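Local coordinates for protein Ves (Pseudomonas fluorescens, PDB 5V00), which is a bicupin protein involved in histidine utilization, although its precise molecular function remains unknown, at residues F45-S50 with C166-G171; L49-I54 with L146-A151; T71-A76 with L129-G134; D152-L157 with G182-I187. All blocks are in the same frame, centred on the assembly; numbering follows the deposited sequence.

Contact 1 (F45-S50 with C166-G171); sequences FGWRLS and CLQVDG
Trp-47 and Gln-168 approach from opposite directions, and the amide nitrogen comes up to the edge of the indole, near its plane. The touching atoms are CH2 of Trp-47 and NE2 of Gln-168, 4.0 Å apart, with the ring and amide planes turned 58° against each other. The amide thus sits beside the benzene end of the indole, not over a face. Gln-168 gets there with an extended chain: CG lies anti to the backbone N (chi1 178°) and the torsion beyond it is also nearly straight, so the amide is carried out from strand 166-170 toward strand 47-54. Its NE2 donates to OD1 of Asp-170 at 2.8 Å with an N-H...O angle of 157°. The acceptor lies close to the amide plane, and the donor reaches OD1 from the syn side, somewhat out of the carboxylate plane. The other end of the amide is held as well, since OE1 is hydrogen-bonded to Trp-14 NE1 and Thr-35 OG1. A leucine in place of Gln-168 would probably leave Trp-14 NE1 and Thr-35 OG1 without their amide acceptor and Asp-170 OD1 with Thr-144 but no amide donor. Farther along, the contact becomes apolar, and Leu-49 CD2 meets Cys-166 SG at 4.0 Å. Strand 47-54 of the six-stranded sheet faces strand 166-170 of the five-stranded sheet, probably at the interface between the two cupin halves. Chemically, a thin apolar touch adjoins a buried amide fixed by bonds at both nitrogen and oxygen, which implies a well-defined orientation beside the indole.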
loop_
_atom_site.group_PDB
_atom_site.type_symbol
_atom_site.label_atom_id
_atom_site.label_comp_id
_atom_site.label_asym_id
_atom_site.label_seq_id
_atom_site.Cartn_x
_atom_site.Cartn_y
_atom_site.Cartn_z
ATOM N N PHE B 45 -16.365 4.565 -3.946
ATOM C CA PHE B 45 -15.012 4.604 -3.236
ATOM C C PHE B 45 -14.672 6.025 -2.908
ATOM O O PHE B 45 -15.458 6.949 -3.267
ATOM C CB PHE B 45 -13.911 3.954 -4.006
ATOM C CG PHE B 45 -13.599 4.671 -5.321
ATOM C CD1 PHE B 45 -14.317 4.357 -6.475
ATOM C CD2 PHE B 45 -12.642 5.697 -5.394
ATOM C CE1 PHE B 45 -14.048 4.999 -7.701
ATOM C CE2 PHE B 45 -12.381 6.327 -6.606
ATOM C CZ PHE B 45 -13.080 5.993 -7.750
ATOM N N GLY B 46 -13.659 6.282 -2.057
ATOM C CA GLY B 46 -13.553 7.619 -1.648
ATOM C C GLY B 46 -12.522 8.402 -2.537
ATOM O O GLY B 46 -12.784 9.521 -3.012
ATOM N N TRP B 47 -11.306 7.858 -2.661
ATOM C CA TRP B 47 -10.208 8.452 -3.456
ATOM C C TRP B 47 -9.186 7.407 -3.770
ATOM O O TRP B 47 -9.055 6.373 -3.064
ATOM C CB TRP B 47 -9.560 9.645 -2.752
ATOM C CG TRP B 47 -8.856 9.323 -1.473
ATOM C CD1 TRP B 47 -9.314 9.588 -0.234
ATOM C CD2 TRP B 47 -7.526 8.852 -1.303
ATOM N NE1 TRP B 47 -8.425 9.138 0.700
ATOM C CE2 TRP B 47 -7.320 8.682 0.050
ATOM C CE3 TRP B 47 -6.548 8.426 -2.166
ATOM C CZ2 TRP B 47 -6.100 8.228 0.535
ATOM C CZ3 TRP B 47 -5.315 8.004 -1.679
ATOM C CH2 TRP B 47 -5.141 7.882 -0.344
ATOM N N ARG B 48 -8.513 7.563 -4.920
ATOM C CA ARG B 48 -7.592 6.626 -5.387
ATOM C C ARG B 48 -6.463 7.363 -6.107
ATOM O O ARG B 48 -6.715 8.309 -6.804
ATOM C CB ARG B 48 -8.249 5.574 -6.317
ATOM C CG ARG B 48 -9.313 4.676 -5.680
ATOM C CD ARG B 48 -9.926 3.590 -6.600
ATOM N NE ARG B 48 -10.902 2.845 -5.788
ATOM C CZ ARG B 48 -11.616 1.815 -6.231
ATOM N NH1 ARG B 48 -11.473 1.385 -7.481
ATOM N NH2 ARG B 48 -12.432 1.173 -5.418
ATOM N N LEU B 49 -5.238 6.904 -5.908
ATOM C CA LEU B 49 -4.045 7.453 -6.587
ATOM C C LEU B 49 -3.442 6.339 -7.391
ATOM O O LEU B 49 -3.257 5.202 -6.878
ATOM C CB LEU B 49 -3.032 7.940 -5.554
ATOM C CG LEU B 49 -2.134 9.042 -5.943
ATOM C CD1 LEU B 49 -2.948 10.313 -6.223
ATOM C CD2 LEU B 49 -1.142 9.303 -4.785
ATOM N N SER B 50 -3.037 6.613 -8.642
ATOM C CA SER B 50 -2.485 5.594 -9.521
ATOM C C SER B 50 -1.603 6.196 -10.610
ATOM O O SER B 50 -1.599 7.391 -10.792
ATOM C CB SER B 50 -3.607 4.761 -10.167
ATOM O OG SER B 50 -4.464 5.543 -10.998
ATOM N N CYS B 166 6.031 7.471 -3.312
ATOM C CA CYS B 166 5.022 8.343 -2.690
ATOM C C CYS B 166 4.992 8.195 -1.187
ATOM O O CYS B 166 4.884 7.088 -0.709
ATOM C CB CYS B 166 3.649 7.930 -3.244
ATOM S SG CYS B 166 2.257 8.940 -2.788
ATOM N N LEU B 167 5.090 9.304 -0.446
ATOM C CA LEU B 167 4.940 9.319 0.977
ATOM C C LEU B 167 3.517 9.648 1.302
ATOM O O LEU B 167 2.859 10.457 0.602
ATOM C CB LEU B 167 5.875 10.358 1.552
ATOM C CG LEU B 167 5.851 10.443 3.062
ATOM C CD1 LEU B 167 7.229 10.594 3.647
ATOM C CD2 LEU B 167 4.907 11.512 3.549
ATOM N N GLN B 168 2.953 8.980 2.311
ATOM C CA GLN B 168 1.592 9.195 2.777
ATOM C C GLN B 168 1.570 9.397 4.292
ATOM O O GLN B 168 2.137 8.586 5.036
ATOM C CB GLN B 168 0.703 8.035 2.451
ATOM C CG GLN B 168 -0.726 8.138 2.934
ATOM C CD GLN B 168 -1.670 7.073 2.334
ATOM O OE1 GLN B 168 -1.345 6.414 1.356
ATOM N NE2 GLN B 168 -2.903 7.058 2.825
ATOM N N VAL B 169 0.960 10.501 4.723
ATOM C CA VAL B 169 0.698 10.719 6.149
ATOM C C VAL B 169 -0.776 10.433 6.301
ATOM O O VAL B 169 -1.666 10.925 5.534
ATOM C CB VAL B 169 0.986 12.153 6.612
ATOM C CG1 VAL B 169 0.618 12.265 8.115
ATOM C CG2 VAL B 169 2.333 12.571 6.278
ATOM N N ASP B 170 -1.163 9.644 7.292
ATOM C CA ASP B 170 -2.593 9.296 7.543
ATOM C C ASP B 170 -2.942 9.611 8.988
ATOM O O ASP B 170 -2.071 9.668 9.837
ATOM C CB ASP B 170 -2.860 7.811 7.455
ATOM C CG ASP B 170 -3.097 7.307 6.074
ATOM O OD1 ASP B 170 -3.817 7.976 5.285
ATOM O OD2 ASP B 170 -2.646 6.114 5.878
ATOM N N GLY B 171 -4.225 9.779 9.226
ATOM C CA GLY B 171 -4.729 10.012 10.605
ATOM C C GLY B 171 -4.264 11.251 11.284
ATOM O O GLY B 171 -4.180 11.343 12.491
#

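Contact 2 (L49-I54 with L146-A151); sequences LSIADI and LVFSVA
Ser-149 OG has several partners at the end of strand 144-149: the backbone N of Ala-151 donates to it at 3.1 Å, nearly straight at 169°, and weak hydrogen bonds link it to the carbonyl oxygens of Leu-161 and Gly-162. Accepting from the amide two residues on makes this an ST turn, which closes the strand just beyond the residues that face strand 47-54. Those two strands come from the two antiparallel sheets that pack face to face in this bicupin, and the contact between them is wholly apolar and buried. Leu-49 and Leu-146 reach toward each other tip to tip, CD2 of Leu-49 lying 4.1 Å from CD1 of Leu-146. Phe-148 holds CG anti to its backbone N (chi1 177°), which sends the ring out from its strand toward Ile-51. Around them, the Phe-148 ring stacks with that of Phe-116, and Ile-187 lies against both leucines, so the neighbouring strands of both sheets add to the same core. Ile-51 runs aslant to the phenylalanine side chain and brings its terminal methyl to the edge of the phenyl ring, near its plane, CD1 of Ile-51 lying 4.0 Å from CZ of Phe-148 and 4.1 Å from its CE1.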
loop_
_atom_site.group_PDB
_atom_site.type_symbol
_atom_site.label_atom_id
_atom_site.label_comp_id
_atom_site.label_asym_id
_atom_site.label_seq_id
_atom_site.Cartn_x
_atom_site.Cartn_y
_atom_site.Cartn_z
ATOM N N LEU B 49 -5.238 6.904 -5.908
ATOM C CA LEU B 49 -4.045 7.453 -6.587
ATOM C C LEU B 49 -3.442 6.339 -7.391
ATOM O O LEU B 49 -3.257 5.202 -6.878
ATOM C CB LEU B 49 -3.032 7.940 -5.554
ATOM C CG LEU B 49 -2.134 9.042 -5.943
ATOM C CD1 LEU B 49 -2.948 10.313 -6.223
ATOM C CD2 LEU B 49 -1.142 9.303 -4.785
ATOM N N SER B 50 -3.037 6.613 -8.642
ATOM C CA SER B 50 -2.485 5.594 -9.521
ATOM C C SER B 50 -1.603 6.196 -10.610
ATOM O O SER B 50 -1.599 7.391 -10.792
ATOM C CB SER B 50 -3.607 4.761 -10.167
ATOM O OG SER B 50 -4.464 5.543 -10.998
ATOM N N ILE B 51 -0.912 5.354 -11.321
ATOM C CA ILE B 51 -0.221 5.751 -12.535
ATOM C C ILE B 51 -0.875 4.946 -13.678
ATOM O O ILE B 51 -0.931 3.695 -13.635
ATOM C CB ILE B 51 1.240 5.480 -12.449
ATOM C CG1 ILE B 51 1.919 6.274 -11.338
ATOM C CG2 ILE B 51 1.924 5.909 -13.783
ATOM C CD1 ILE B 51 3.357 5.903 -11.074
ATOM N N ALA B 52 -1.237 5.625 -14.764
ATOM C CA ALA B 52 -1.867 4.983 -15.949
ATOM C C ALA B 52 -0.879 5.046 -17.055
ATOM O O ALA B 52 -0.271 6.095 -17.271
ATOM C CB ALA B 52 -3.134 5.701 -16.327
ATOM N N ASP B 53 -0.577 3.902 -17.694
ATOM C CA ASP B 53 0.213 3.842 -18.924
ATOM C C ASP B 53 -0.778 3.835 -20.076
ATOM O O ASP B 53 -1.615 2.908 -20.126
ATOM C CB ASP B 53 0.995 2.537 -19.018
ATOM C CG ASP B 53 2.282 2.582 -18.230
ATOM O OD1 ASP B 53 2.289 3.145 -17.110
ATOM O OD2 ASP B 53 3.310 2.114 -18.702
ATOM N N ILE B 54 -0.724 4.840 -20.949
ATOM C CA ILE B 54 -1.642 4.945 -22.061
ATOM C C ILE B 54 -0.850 4.554 -23.272
ATOM O O ILE B 54 0.131 5.201 -23.623
ATOM C CB ILE B 54 -2.217 6.355 -22.211
ATOM C CG1 ILE B 54 -2.850 6.769 -20.853
ATOM C CG2 ILE B 54 -3.292 6.346 -23.257
ATOM C CD1 ILE B 54 -3.350 8.171 -20.813
ATOM N N LEU B 146 -0.243 13.443 0.853
ATOM C CA LEU B 146 0.451 12.578 -0.061
ATOM C C LEU B 146 1.534 13.410 -0.774
ATOM O O LEU B 146 1.263 14.592 -1.182
ATOM C CB LEU B 146 -0.482 11.954 -1.129
ATOM C CG LEU B 146 -1.576 11.113 -0.498
ATOM C CD1 LEU B 146 -2.742 11.080 -1.505
ATOM C CD2 LEU B 146 -1.032 9.701 -0.330
ATOM N N VAL B 147 2.696 12.849 -0.923
ATOM C CA VAL B 147 3.834 13.475 -1.623
ATOM C C VAL B 147 4.339 12.513 -2.656
ATOM O O VAL B 147 4.951 11.515 -2.327
ATOM C CB VAL B 147 4.987 13.935 -0.691
ATOM C CG1 VAL B 147 6.065 14.636 -1.450
ATOM C CG2 VAL B 147 4.483 14.855 0.401
ATOM N N PHE B 148 4.145 12.844 -3.947
ATOM C CA PHE B 148 4.516 11.962 -5.066
ATOM C C PHE B 148 5.687 12.559 -5.812
ATOM O O PHE B 148 5.590 13.670 -6.349
ATOM C CB PHE B 148 3.330 11.829 -6.026
ATOM C CG PHE B 148 3.607 11.011 -7.257
ATOM C CD1 PHE B 148 3.630 9.625 -7.184
ATOM C CD2 PHE B 148 3.809 11.622 -8.488
ATOM C CE1 PHE B 148 3.920 8.864 -8.284
ATOM C CE2 PHE B 148 4.154 10.896 -9.588
ATOM C CZ PHE B 148 4.122 9.493 -9.535
ATOM N N SER B 149 6.817 11.870 -5.820
ATOM C CA SER B 149 8.063 12.332 -6.426
ATOM C C SER B 149 8.165 12.156 -7.942
ATOM O O SER B 149 7.817 11.062 -8.441
ATOM C CB SER B 149 9.243 11.566 -5.799
ATOM O OG SER B 149 10.439 11.876 -6.463
ATOM N N VAL B 150 8.673 13.176 -8.646
ATOM C CA VAL B 150 9.067 13.007 -10.030
ATOM C C VAL B 150 10.544 13.339 -10.176
ATOM O O VAL B 150 10.955 13.863 -11.196
ATOM C CB VAL B 150 8.144 13.775 -11.017
ATOM C CG1 VAL B 150 6.713 13.226 -10.989
ATOM C CG2 VAL B 150 8.154 15.253 -10.735
ATOM N N ALA B 151 11.328 13.073 -9.136
ATOM C CA ALA B 151 12.761 13.423 -9.151
ATOM C C ALA B 151 13.557 12.311 -8.540
ATOM O O ALA B 151 13.005 11.436 -7.825
ATOM C CB ALA B 151 13.030 14.700 -8.398
#

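Contact 3 (T71-A76 with L129-G134); sequences TVIQGA and LQWVDG
Thr-71 and the indole of Trp-131 run antiparallel alongside each other, and all three side-chain atoms of the threonine touch the ring. CB comes first, 3.7 Å from both NE1 and CZ2 of Trp-131. OG1, beside the backbone N and anti to the carbonyl carbon (chi1 -49°), accepts a hydrogen bond from Trp-131 NE1 at 3.0 Å. The N-H...O angle is 147°, and the oxygen sits at the edge of the indole, tilted 19° from its plane. The methyl CG2 stands higher above the same side of the ring plane, displaced beyond the NE1-CE2-CZ2 rim, 3.5 Å from NE1 and 3.6 Å from both CE2 and CZ2 of Trp-131. One short side chain thus satisfies the indole N-H and packs against the rim carbons beside it. At the far end of the ring, Ile-73 stands roughly perpendicular to the Trp-131 side chain, with its CG2 3.9 Å from CH2 of the indole. A leucine replacing Trp-131 would probably leave the Thr-71 hydroxyl without its indole donor and open a gap beside Ile-73. Strand 67-74 is irregular at this point, because Ile-73 and Gln-74 both face Arg-114 of strand 113-120 in a classic beta bulge. The contact joins strand 67-74 of the six-stranded sheet to strand 125-132 at the margin of the five-stranded one, probably across the two cupin halves; with no helix nearby, Trp-131 also packs on Cys-185 of strand 184-191, Phe-148 of strand 144-149 and Val-150 just beyond, while Ile-73 rests on Phe-116 from its own sheet.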
loop_
_atom_site.group_PDB
_atom_site.type_symbol
_atom_site.label_atom_id
_atom_site.label_comp_id
_atom_site.label_asym_id
_atom_site.label_seq_id
_atom_site.Cartn_x
_atom_site.Cartn_y
_atom_site.Cartn_z
ATOM N N THR B 71 -2.120 14.191 -14.665
ATOM C CA THR B 71 -0.921 14.875 -15.031
ATOM C C THR B 71 0.007 13.996 -15.812
ATOM O O THR B 71 0.381 12.895 -15.376
ATOM C CB THR B 71 -0.139 15.393 -13.819
ATOM O OG1 THR B 71 -0.984 16.089 -12.942
ATOM C CG2 THR B 71 0.984 16.299 -14.245
ATOM N N VAL B 72 0.455 14.409 -17.001
ATOM C CA VAL B 72 1.472 13.635 -17.710
ATOM C C VAL B 72 2.777 13.629 -16.959
ATOM O O VAL B 72 3.262 14.689 -16.583
ATOM C CB VAL B 72 1.752 14.205 -19.152
ATOM C CG1 VAL B 72 2.968 13.556 -19.780
ATOM C CG2 VAL B 72 0.473 14.062 -19.985
ATOM N N ILE B 73 3.328 12.444 -16.691
ATOM C CA ILE B 73 4.588 12.318 -16.009
ATOM C C ILE B 73 5.718 11.626 -16.778
ATOM O O ILE B 73 6.901 11.733 -16.385
ATOM C CB ILE B 73 4.493 11.697 -14.579
ATOM C CG1 ILE B 73 4.010 10.253 -14.683
ATOM C CG2 ILE B 73 3.580 12.523 -13.693
ATOM C CD1 ILE B 73 3.957 9.496 -13.393
ATOM N N GLN B 74 5.386 10.979 -17.879
ATOM C CA GLN B 74 6.413 10.464 -18.750
ATOM C C GLN B 74 5.872 10.517 -20.164
ATOM O O GLN B 74 4.679 10.303 -20.406
ATOM C CB GLN B 74 6.717 8.997 -18.415
ATOM C CG GLN B 74 8.025 8.479 -18.963
ATOM C CD GLN B 74 8.333 7.110 -18.324
ATOM O OE1 GLN B 74 8.532 7.006 -17.101
ATOM N NE2 GLN B 74 8.234 6.071 -19.112
ATOM N N GLY B 75 6.809 10.771 -21.055
ATOM C CA GLY B 75 6.456 11.038 -22.448
ATOM C C GLY B 75 6.221 12.524 -22.676
ATOM O O GLY B 75 6.200 13.335 -21.784
ATOM N N ALA B 76 6.027 12.890 -23.935
ATOM C CA ALA B 76 6.070 14.327 -24.281
ATOM C C ALA B 76 4.718 15.014 -24.226
ATOM O O ALA B 76 4.671 16.243 -24.326
ATOM C CB ALA B 76 6.694 14.481 -25.697
ATOM N N LEU B 129 -4.550 19.724 -4.636
ATOM C CA LEU B 129 -3.430 19.182 -5.367
ATOM C C LEU B 129 -2.549 20.316 -5.871
ATOM O O LEU B 129 -3.073 21.299 -6.374
ATOM C CB LEU B 129 -3.967 18.365 -6.604
ATOM C CG LEU B 129 -2.914 17.764 -7.538
ATOM C CD1 LEU B 129 -3.339 16.400 -8.110
ATOM C CD2 LEU B 129 -2.480 18.680 -8.611
ATOM N N GLN B 130 -1.226 20.181 -5.760
ATOM C CA GLN B 130 -0.304 21.181 -6.287
ATOM C C GLN B 130 1.052 20.563 -6.633
ATOM O O GLN B 130 1.684 19.918 -5.800
ATOM C CB GLN B 130 -0.138 22.242 -5.226
ATOM C CG GLN B 130 0.821 23.361 -5.650
ATOM C CD GLN B 130 0.956 24.456 -4.622
ATOM O OE1 GLN B 130 0.512 24.348 -3.505
ATOM N NE2 GLN B 130 1.678 25.521 -5.016
ATOM N N TRP B 131 1.518 20.768 -7.847
ATOM C CA TRP B 131 2.891 20.429 -8.245
ATOM C C TRP B 131 3.833 21.542 -7.794
ATOM O O TRP B 131 3.514 22.760 -7.962
ATOM C CB TRP B 131 2.964 20.238 -9.747
ATOM C CG TRP B 131 2.320 18.998 -10.215
ATOM C CD1 TRP B 131 1.055 18.832 -10.654
ATOM C CD2 TRP B 131 2.949 17.734 -10.313
ATOM N NE1 TRP B 131 0.835 17.536 -11.013
ATOM C CE2 TRP B 131 1.988 16.832 -10.799
ATOM C CE3 TRP B 131 4.203 17.259 -9.942
ATOM C CZ2 TRP B 131 2.246 15.457 -10.985
ATOM C CZ3 TRP B 131 4.494 15.891 -10.177
ATOM C CH2 TRP B 131 3.481 15.003 -10.642
ATOM N N VAL B 132 4.960 21.148 -7.190
ATOM C CA VAL B 132 5.914 22.092 -6.583
ATOM C C VAL B 132 7.341 21.722 -6.920
ATOM O O VAL B 132 7.610 20.611 -7.456
ATOM C CB VAL B 132 5.733 22.242 -5.053
ATOM C CG1 VAL B 132 4.351 22.706 -4.663
ATOM C CG2 VAL B 132 6.148 20.965 -4.366
ATOM N N ASP B 133 8.294 22.639 -6.621
ATOM C CA ASP B 133 9.686 22.325 -6.814
ATOM C C ASP B 133 10.466 23.127 -5.830
ATOM O O ASP B 133 9.931 24.026 -5.164
ATOM C CB ASP B 133 10.104 22.606 -8.238
ATOM C CG ASP B 133 11.430 21.947 -8.659
ATOM O OD1 ASP B 133 12.088 21.162 -7.933
ATOM O OD2 ASP B 133 11.757 22.242 -9.845
ATOM N N GLY B 134 11.728 22.812 -5.679
ATOM C CA GLY B 134 12.577 23.571 -4.767
ATOM C C GLY B 134 12.252 23.269 -3.309
ATOM O O GLY B 134 11.728 22.216 -2.958
#

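Contact 4 (D152-L157 with G182-I187); sequences DEVKVL and GRCCLI
Val-154 lays one methyl, CG2, over the backbone where the chain turns into strand 184-191. That methyl is 3.4 Å from the carbonyl O of Arg-183 and 4.0 Å from the carbonyl carbon of Gly-182, so it rests on main chain more than on side chains. The valine's other methyl, CG1, shares in the contact with Cys-184: CB of the cysteine is 4.1 Å from CG2 and 4.2 Å from CG1 of Val-154, so the two methyls straddle a single carbon. The valine's first torsion explains this, since CG1 lies anti to the backbone N (chi1 168°), which turns CG2 to the other side, beside that N and toward the Arg-183 carbonyl. Cys-184 meets the pair with CB. The CA atoms of the two segments come closest at Gly-182 and Val-154, 4.7 Å apart. A CB on Gly-182 would sit 3.1 Å from both the carbonyl O of Glu-153 and CG2 of Val-154, and would also press on the preceding carbonyl, consistent with a need for glycine at this turn. Arg-183 leads its guanidinium away from the contact to bond through NH1 with the carbonyl O of Val-132. Val-154 packs as well on Ser-149 and on Val-180 of strand 176-181, next to it in its own sheet. Strand 154-156 and strand 184-191 belong to different antiparallel sheets, and packing of two such sheets around an apolar interior is typical of the cupin beta-barrel, here consistent with the C-terminal cupin of the pair.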
loop_
_atom_site.group_PDB
_atom_site.type_symbol
_atom_site.label_atom_id
_atom_site.label_comp_id
_atom_site.label_asym_id
_atom_site.label_seq_id
_atom_site.Cartn_x
_atom_site.Cartn_y
_atom_site.Cartn_z
ATOM N N ASP B 152 14.875 12.337 -8.776
ATOM C CA ASP B 152 15.689 11.288 -8.164
ATOM C C ASP B 152 15.678 11.290 -6.646
ATOM O O ASP B 152 15.861 10.251 -6.000
ATOM C CB ASP B 152 17.139 11.412 -8.624
ATOM C CG ASP B 152 17.341 10.979 -10.063
ATOM O OD1 ASP B 152 16.522 10.301 -10.663
ATOM O OD2 ASP B 152 18.391 11.334 -10.590
ATOM N N GLU B 153 15.531 12.470 -6.045
ATOM C CA GLU B 153 15.488 12.571 -4.604
ATOM C C GLU B 153 14.565 13.731 -4.145
ATOM O O GLU B 153 14.880 14.904 -4.320
ATOM C CB GLU B 153 16.873 12.790 -4.022
ATOM C CG GLU B 153 16.903 12.717 -2.532
ATOM C CD GLU B 153 18.295 12.806 -1.926
ATOM O OE1 GLU B 153 18.684 13.908 -1.551
ATOM O OE2 GLU B 153 18.952 11.777 -1.847
ATOM N N VAL B 154 13.415 13.389 -3.608
ATOM C CA VAL B 154 12.574 14.368 -2.902
ATOM C C VAL B 154 12.688 14.029 -1.401
ATOM O O VAL B 154 12.515 12.851 -0.950
ATOM C CB VAL B 154 11.140 14.224 -3.368
ATOM C CG1 VAL B 154 10.218 15.006 -2.454
ATOM C CG2 VAL B 154 11.049 14.679 -4.830
ATOM N N LYS B 155 13.075 15.019 -0.618
ATOM C CA LYS B 155 13.205 14.886 0.832
ATOM C C LYS B 155 11.997 15.394 1.551
ATOM O O LYS B 155 11.580 16.525 1.308
ATOM C CB LYS B 155 14.428 15.688 1.315
ATOM C CG LYS B 155 15.767 15.217 0.722
ATOM C CD LYS B 155 16.919 16.125 1.162
ATOM C CE LYS B 155 17.646 15.619 2.343
ATOM N NZ LYS B 155 18.338 16.743 3.077
ATOM N N VAL B 156 11.440 14.584 2.434
ATOM C CA VAL B 156 10.236 14.932 3.145
ATOM C C VAL B 156 10.109 14.041 4.363
ATOM O O VAL B 156 10.207 12.798 4.270
ATOM C CB VAL B 156 8.967 14.874 2.274
ATOM C CG1 VAL B 156 8.869 13.540 1.518
ATOM C CG2 VAL B 156 7.723 15.199 3.082
ATOM N N LEU B 157 9.954 14.680 5.518
ATOM C CA LEU B 157 9.721 13.992 6.789
ATOM C C LEU B 157 10.751 12.933 7.101
ATOM O O LEU B 157 10.423 11.882 7.608
ATOM C CB LEU B 157 8.308 13.461 6.845
ATOM C CG LEU B 157 7.205 14.500 6.986
ATOM C CD1 LEU B 157 5.829 14.037 6.629
ATOM C CD2 LEU B 157 7.246 15.161 8.376
ATOM N N GLY B 182 12.385 19.302 -3.470
ATOM C CA GLY B 182 12.410 18.648 -4.793
ATOM C C GLY B 182 11.124 18.624 -5.579
ATOM O O GLY B 182 10.083 19.068 -5.088
ATOM N N ARG B 183 11.163 18.107 -6.787
ATOM C CA ARG B 183 10.042 18.196 -7.679
ATOM C C ARG B 183 9.025 17.102 -7.387
ATOM O O ARG B 183 9.363 15.875 -7.500
ATOM C CB ARG B 183 10.504 18.107 -9.104
ATOM C CG ARG B 183 9.428 18.399 -10.144
ATOM C CD ARG B 183 9.501 19.816 -10.571
ATOM N NE ARG B 183 8.646 20.288 -11.686
ATOM C CZ ARG B 183 7.401 20.866 -11.550
ATOM N NH1 ARG B 183 6.687 20.985 -10.371
ATOM N NH2 ARG B 183 6.793 21.300 -12.660
ATOM N N CYS B 184 7.834 17.474 -7.016
ATOM C CA CYS B 184 6.837 16.512 -6.567
ATOM C C CYS B 184 5.439 17.113 -6.607
ATOM O O CYS B 184 5.259 18.328 -6.815
ATOM C CB CYS B 184 7.177 16.073 -5.138
ATOM S SG CYS B 184 7.070 17.397 -3.888
ATOM N N CYS B 185 4.435 16.279 -6.397
ATOM C CA CYS B 185 3.054 16.671 -6.301
ATOM C C CYS B 185 2.561 16.499 -4.870
ATOM O O CYS B 185 2.811 15.448 -4.226
ATOM C CB CYS B 185 2.166 15.871 -7.268
ATOM S SG CYS B 185 0.458 16.472 -7.369
ATOM N N LEU B 186 1.983 17.532 -4.332
ATOM C CA LEU B 186 1.418 17.577 -2.977
ATOM C C LEU B 186 -0.086 17.395 -3.045
ATOM O O LEU B 186 -0.774 18.197 -3.685
ATOM C CB LEU B 186 1.706 18.919 -2.271
ATOM C CG LEU B 186 3.172 19.306 -2.148
ATOM C CD1 LEU B 186 3.258 20.658 -1.502
ATOM C CD2 LEU B 186 4.047 18.259 -1.469
ATOM N N ILE B 187 -0.649 16.357 -2.428
ATOM C CA ILE B 187 -2.083 16.149 -2.378
ATOM C C ILE B 187 -2.560 16.076 -0.936
ATOM O O ILE B 187 -1.904 15.426 -0.093
ATOM C CB ILE B 187 -2.500 14.904 -3.154
ATOM C CG1 ILE B 187 -2.134 15.083 -4.646
ATOM C CG2 ILE B 187 -3.929 14.517 -2.961
ATOM C CD1 ILE B 187 -2.290 13.860 -5.475
#

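Overall arrangement
Contacts 1, 2 and 3 join the same two antiparallel sheets, one containing strands 47-54 and 67-74, the other strands 125-132, 144-149 and 166-170. Contacts 1 and 2 share Leu-49 and Ser-50, with centres about 11 Å apart. Contact 3 is nested along the chain inside the loops that both close; its centre is about 9 Å from that of contact 2 and about 17 Å from that of contact 1. Contact 4 crosses contact 1 in sequence and ties strand 184-191, lying between strands 144-149 and 125-132, to a four-stranded sheet. Three contacts thus seal what are probably the two cupin halves together, while the fourth closes one half.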